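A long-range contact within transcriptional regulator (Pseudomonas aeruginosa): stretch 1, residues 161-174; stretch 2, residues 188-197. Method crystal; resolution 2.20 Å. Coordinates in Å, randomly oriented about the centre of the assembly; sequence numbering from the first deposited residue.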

# COMPACT_ATOMS: atom_id res chain seq x y z
N LEU B 161 19.26 3.82 2.34
CA LEU B 161 18.33 4.55 1.54
C LEU B 161 17.94 3.81 0.30
O LEU B 161 16.74 3.79 -0.02
N ALA B 162 18.92 3.14 -0.34
CA ALA B 162 18.68 2.22 -1.46
C ALA B 162 17.68 1.13 -1.08
O ALA B 162 16.80 0.78 -1.85
N ALA B 163 17.82 0.57 0.12
CA ALA B 163 16.92 -0.49 0.56
C ALA B 163 15.48 0.04 0.80
O ALA B 163 14.52 -0.63 0.51
N ILE B 164 15.32 1.25 1.31
CA ILE B 164 14.03 1.86 1.40
C ILE B 164 13.40 2.01 -0.00
O ILE B 164 12.21 1.75 -0.17
N SER B 165 14.19 2.35 -1.01
CA SER B 165 13.68 2.54 -2.36
C SER B 165 13.17 1.23 -2.96
O SER B 165 12.07 1.14 -3.54
N LEU B 166 14.02 0.23 -2.89
CA LEU B 166 13.67 -1.07 -3.37
C LEU B 166 12.45 -1.72 -2.61
O LEU B 166 11.58 -2.31 -3.26
N SER B 167 12.41 -1.64 -1.28
CA SER B 167 11.23 -2.07 -0.52
C SER B 167 9.96 -1.33 -0.93
O SER B 167 8.92 -1.94 -1.09
N ALA B 168 10.06 -0.03 -1.09
CA ALA B 168 8.97 0.76 -1.58
C ALA B 168 8.43 0.27 -2.94
O ALA B 168 7.23 0.11 -3.11
N LEU B 169 9.33 -0.03 -3.88
CA LEU B 169 8.96 -0.52 -5.21
C LEU B 169 8.24 -1.86 -5.15
O LEU B 169 7.21 -2.03 -5.80
N LEU B 170 8.78 -2.79 -4.37
CA LEU B 170 8.20 -4.10 -4.10
C LEU B 170 6.84 -4.04 -3.48
O LEU B 170 5.92 -4.67 -3.98
N ASP B 171 6.71 -3.23 -2.43
CA ASP B 171 5.42 -2.94 -1.76
C ASP B 171 4.38 -2.44 -2.71
O ASP B 171 3.23 -2.93 -2.70
N GLY B 172 4.76 -1.39 -3.45
CA GLY B 172 3.90 -0.76 -4.45
C GLY B 172 3.43 -1.74 -5.48
O GLY B 172 2.27 -1.78 -5.81
N LEU B 173 4.35 -2.54 -6.00
CA LEU B 173 4.02 -3.58 -6.96
C LEU B 173 3.14 -4.70 -6.40
O LEU B 173 2.24 -5.20 -7.06
N TRP B 174 3.43 -5.11 -5.17
CA TRP B 174 2.63 -6.13 -4.52
C TRP B 174 1.18 -5.62 -4.34
O TRP B 174 0.24 -6.33 -4.62
N GLN B 188 6.56 -9.51 -15.37
CA GLN B 188 6.80 -8.10 -15.45
C GLN B 188 7.24 -7.44 -14.14
O GLN B 188 8.03 -6.54 -14.17
N GLY B 189 6.74 -7.90 -12.99
CA GLY B 189 7.14 -7.37 -11.69
C GLY B 189 8.61 -7.65 -11.41
O GLY B 189 9.37 -6.73 -11.01
N VAL B 190 9.02 -8.89 -11.66
CA VAL B 190 10.46 -9.26 -11.65
C VAL B 190 11.25 -8.34 -12.59
O VAL B 190 12.23 -7.71 -12.18
N GLN B 191 10.79 -8.23 -13.82
CA GLN B 191 11.42 -7.38 -14.82
C GLN B 191 11.59 -5.95 -14.34
O GLN B 191 12.65 -5.35 -14.53
N ILE B 192 10.55 -5.38 -13.75
CA ILE B 192 10.64 -4.02 -13.17
C ILE B 192 11.71 -3.93 -12.07
O ILE B 192 12.49 -2.95 -11.98
N CYS B 193 11.82 -4.99 -11.28
CA CYS B 193 12.78 -4.99 -10.18
C CYS B 193 14.19 -5.15 -10.65
O CYS B 193 15.07 -4.44 -10.17
N GLU B 194 14.41 -6.03 -11.61
CA GLU B 194 15.71 -6.13 -12.24
C GLU B 194 16.09 -4.83 -12.89
O GLU B 194 17.26 -4.48 -12.91
N ALA B 195 15.11 -4.14 -13.49
CA ALA B 195 15.39 -2.87 -14.19
C ALA B 195 15.85 -1.78 -13.23
O ALA B 195 16.68 -0.91 -13.58
N TRP B 196 15.31 -1.82 -12.01
CA TRP B 196 15.74 -0.93 -10.96
C TRP B 196 17.22 -1.14 -10.55
O TRP B 196 17.98 -0.20 -10.34
N VAL B 197 17.57 -2.40 -10.32
CA VAL B 197 18.97 -2.78 -10.04
C VAL B 197 19.87 -2.37 -11.17
O VAL B 197 20.96 -1.86 -10.91

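Two helices run nearly antiparallel, at 164°, with axes 10.8 Å apart at closest approach. That spacing leaves room for large side chains, and the first rule of this contact is that one of them makes the largest single contribution. From stretch 1, Ser165, Leu169 and Leu173 point toward stretch 2, while Leu166 leaves its backbone sideways.

Trp196 points toward stretch 1 and enters as a knob, its ring lodged in a hollow walled by Ala162, Ser165, Leu166 and Leu169. With chi1 t and chi2 at 91°, it lays one face of the indole against Leu166 (t, p): CB of Leu166 lies 3.9 Å from the centroid of the six-membered ring, close to the ring normal, in a CH-pi contact, and Leu166 CD1 comes 3.7 Å from Trp196 CE3. The hollow has a small residue at its far end, where Trp196 CH2 reaches to 3.6 Å from the backbone Ala162 O and 4.4 Å from Ala162 CB. Ser165 (t) sits at the ring's edge, near its plane, and accepts a weak hydrogen bond from the indole, Trp196 NE1 to Ser165 OG at 3.3 Å. Leu169 (t, p) packs lower on the knob: its CD2 lies 3.8 Å from Trp196 CB, and both methyls of Leu169 lie close to Ile192 CG2, CD1 at 4.0 Å and CD2 at 4.1 Å.

Farther along, the bumps are smaller. Ile192 (m, t) points toward stretch 1, and its CD1 touches Leu173 CD2 at 3.9 Å. Cys193 (m) leaves its backbone sideways, yet its sulfur is met by three leucines: Cys193 SG lies 3.9 Å from Leu170 CD2, 4.0 Å from Leu173 CD1 and, more loosely, 4.4 Å from Leu169 CD2. Leu170 (m, t) also starts sideways, but its end comes nearer. Gly189 has no side chain, and Leu173 (m, t) lies beside its backbone, with CD1 4.1 Å from Gly189 O.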

# COMPACT_ATOMS: atom_id res chain seq x y z
CB LEU B 161 18.86 5.94 1.23
CG LEU B 161 17.83 6.98 0.76
CD1 LEU B 161 16.81 7.35 1.89
CD2 LEU B 161 18.57 8.13 0.20
CB ALA B 162 20.02 1.65 -1.98
CB ALA B 163 17.50 -1.21 1.79
CB ILE B 164 14.06 3.25 2.14
CG1 ILE B 164 14.32 3.05 3.63
CG2 ILE B 164 12.75 4.11 1.81
CD1 ILE B 164 14.94 4.25 4.35
CB SER B 165 14.80 3.12 -3.24
OG SER B 165 14.37 3.34 -4.58
CB LEU B 166 14.92 -1.99 -3.35
CG LEU B 166 14.71 -3.37 -4.01
CD1 LEU B 166 14.20 -3.25 -5.50
CD2 LEU B 166 15.99 -4.23 -3.89
CB SER B 167 11.42 -1.86 0.99
OG SER B 167 12.59 -2.53 1.39
CB ALA B 168 9.35 2.25 -1.59
CB LEU B 169 10.16 -0.65 -6.11
CG LEU B 169 9.99 -1.19 -7.57
CD1 LEU B 169 9.04 -0.30 -8.34
CD2 LEU B 169 11.35 -1.31 -8.29
CB LEU B 170 9.13 -4.97 -3.21
CG LEU B 170 10.28 -5.51 -4.05
CD1 LEU B 170 11.55 -5.76 -3.21
CD2 LEU B 170 9.77 -6.76 -4.72
CB ASP B 171 5.57 -1.86 -0.67
CG ASP B 171 6.10 -2.38 0.62
OD1 ASP B 171 6.32 -3.59 0.73
OD2 ASP B 171 6.40 -1.55 1.53
CB LEU B 173 5.30 -4.17 -7.54
CG LEU B 173 6.15 -3.24 -8.44
CD1 LEU B 173 7.31 -4.05 -8.71
CD2 LEU B 173 5.43 -2.77 -9.76
CB TRP B 174 3.28 -6.53 -3.19
CG TRP B 174 2.51 -7.55 -2.48
CD1 TRP B 174 2.56 -8.91 -2.67
CD2 TRP B 174 1.50 -7.33 -1.49
NE1 TRP B 174 1.65 -9.54 -1.87
CE2 TRP B 174 1.00 -8.59 -1.11
CE3 TRP B 174 0.97 -6.19 -0.89
CZ2 TRP B 174 0.01 -8.73 -0.16
CZ3 TRP B 174 -0.04 -6.33 0.08
CH2 TRP B 174 -0.51 -7.57 0.42
CB GLN B 188 5.56 -7.41 -16.01
CG GLN B 188 5.47 -7.62 -17.52
CD GLN B 188 4.24 -6.96 -18.12
OE1 GLN B 188 3.19 -6.91 -17.48
NE2 GLN B 188 4.35 -6.45 -19.34
CB VAL B 190 10.71 -10.75 -12.00
CG1 VAL B 190 12.20 -11.08 -11.84
CG2 VAL B 190 9.85 -11.65 -11.11
CB GLN B 191 10.61 -7.42 -16.14
CG GLN B 191 11.12 -6.48 -17.23
CD GLN B 191 10.20 -6.38 -18.45
OE1 GLN B 191 9.18 -7.04 -18.55
NE2 GLN B 191 10.59 -5.55 -19.40
CB ILE B 192 9.24 -3.57 -12.65
CG1 ILE B 192 8.30 -3.28 -13.85
CG2 ILE B 192 9.34 -2.39 -11.68
CD1 ILE B 192 6.80 -3.02 -13.44
CB CYS B 193 12.45 -6.06 -9.15
SG CYS B 193 10.90 -5.69 -8.29
CB GLU B 194 15.75 -7.21 -13.34
CG GLU B 194 15.45 -8.60 -12.93
CD GLU B 194 16.43 -9.23 -11.97
OE1 GLU B 194 17.47 -8.64 -11.63
OE2 GLU B 194 16.16 -10.38 -11.54
CB ALA B 195 14.19 -2.42 -15.00
CB TRP B 196 14.87 -1.21 -9.72
CG TRP B 196 15.16 -0.34 -8.58
CD1 TRP B 196 14.57 0.84 -8.34
CD2 TRP B 196 16.10 -0.55 -7.48
NE1 TRP B 196 15.05 1.38 -7.18
CE2 TRP B 196 16.00 0.57 -6.64
CE3 TRP B 196 17.00 -1.55 -7.15
CZ2 TRP B 196 16.78 0.73 -5.49
CZ3 TRP B 196 17.77 -1.40 -6.00
CH2 TRP B 196 17.64 -0.26 -5.17
CB VAL B 197 19.15 -4.31 -9.73
CG1 VAL B 197 20.53 -4.60 -9.26
CG2 VAL B 197 18.10 -4.77 -8.67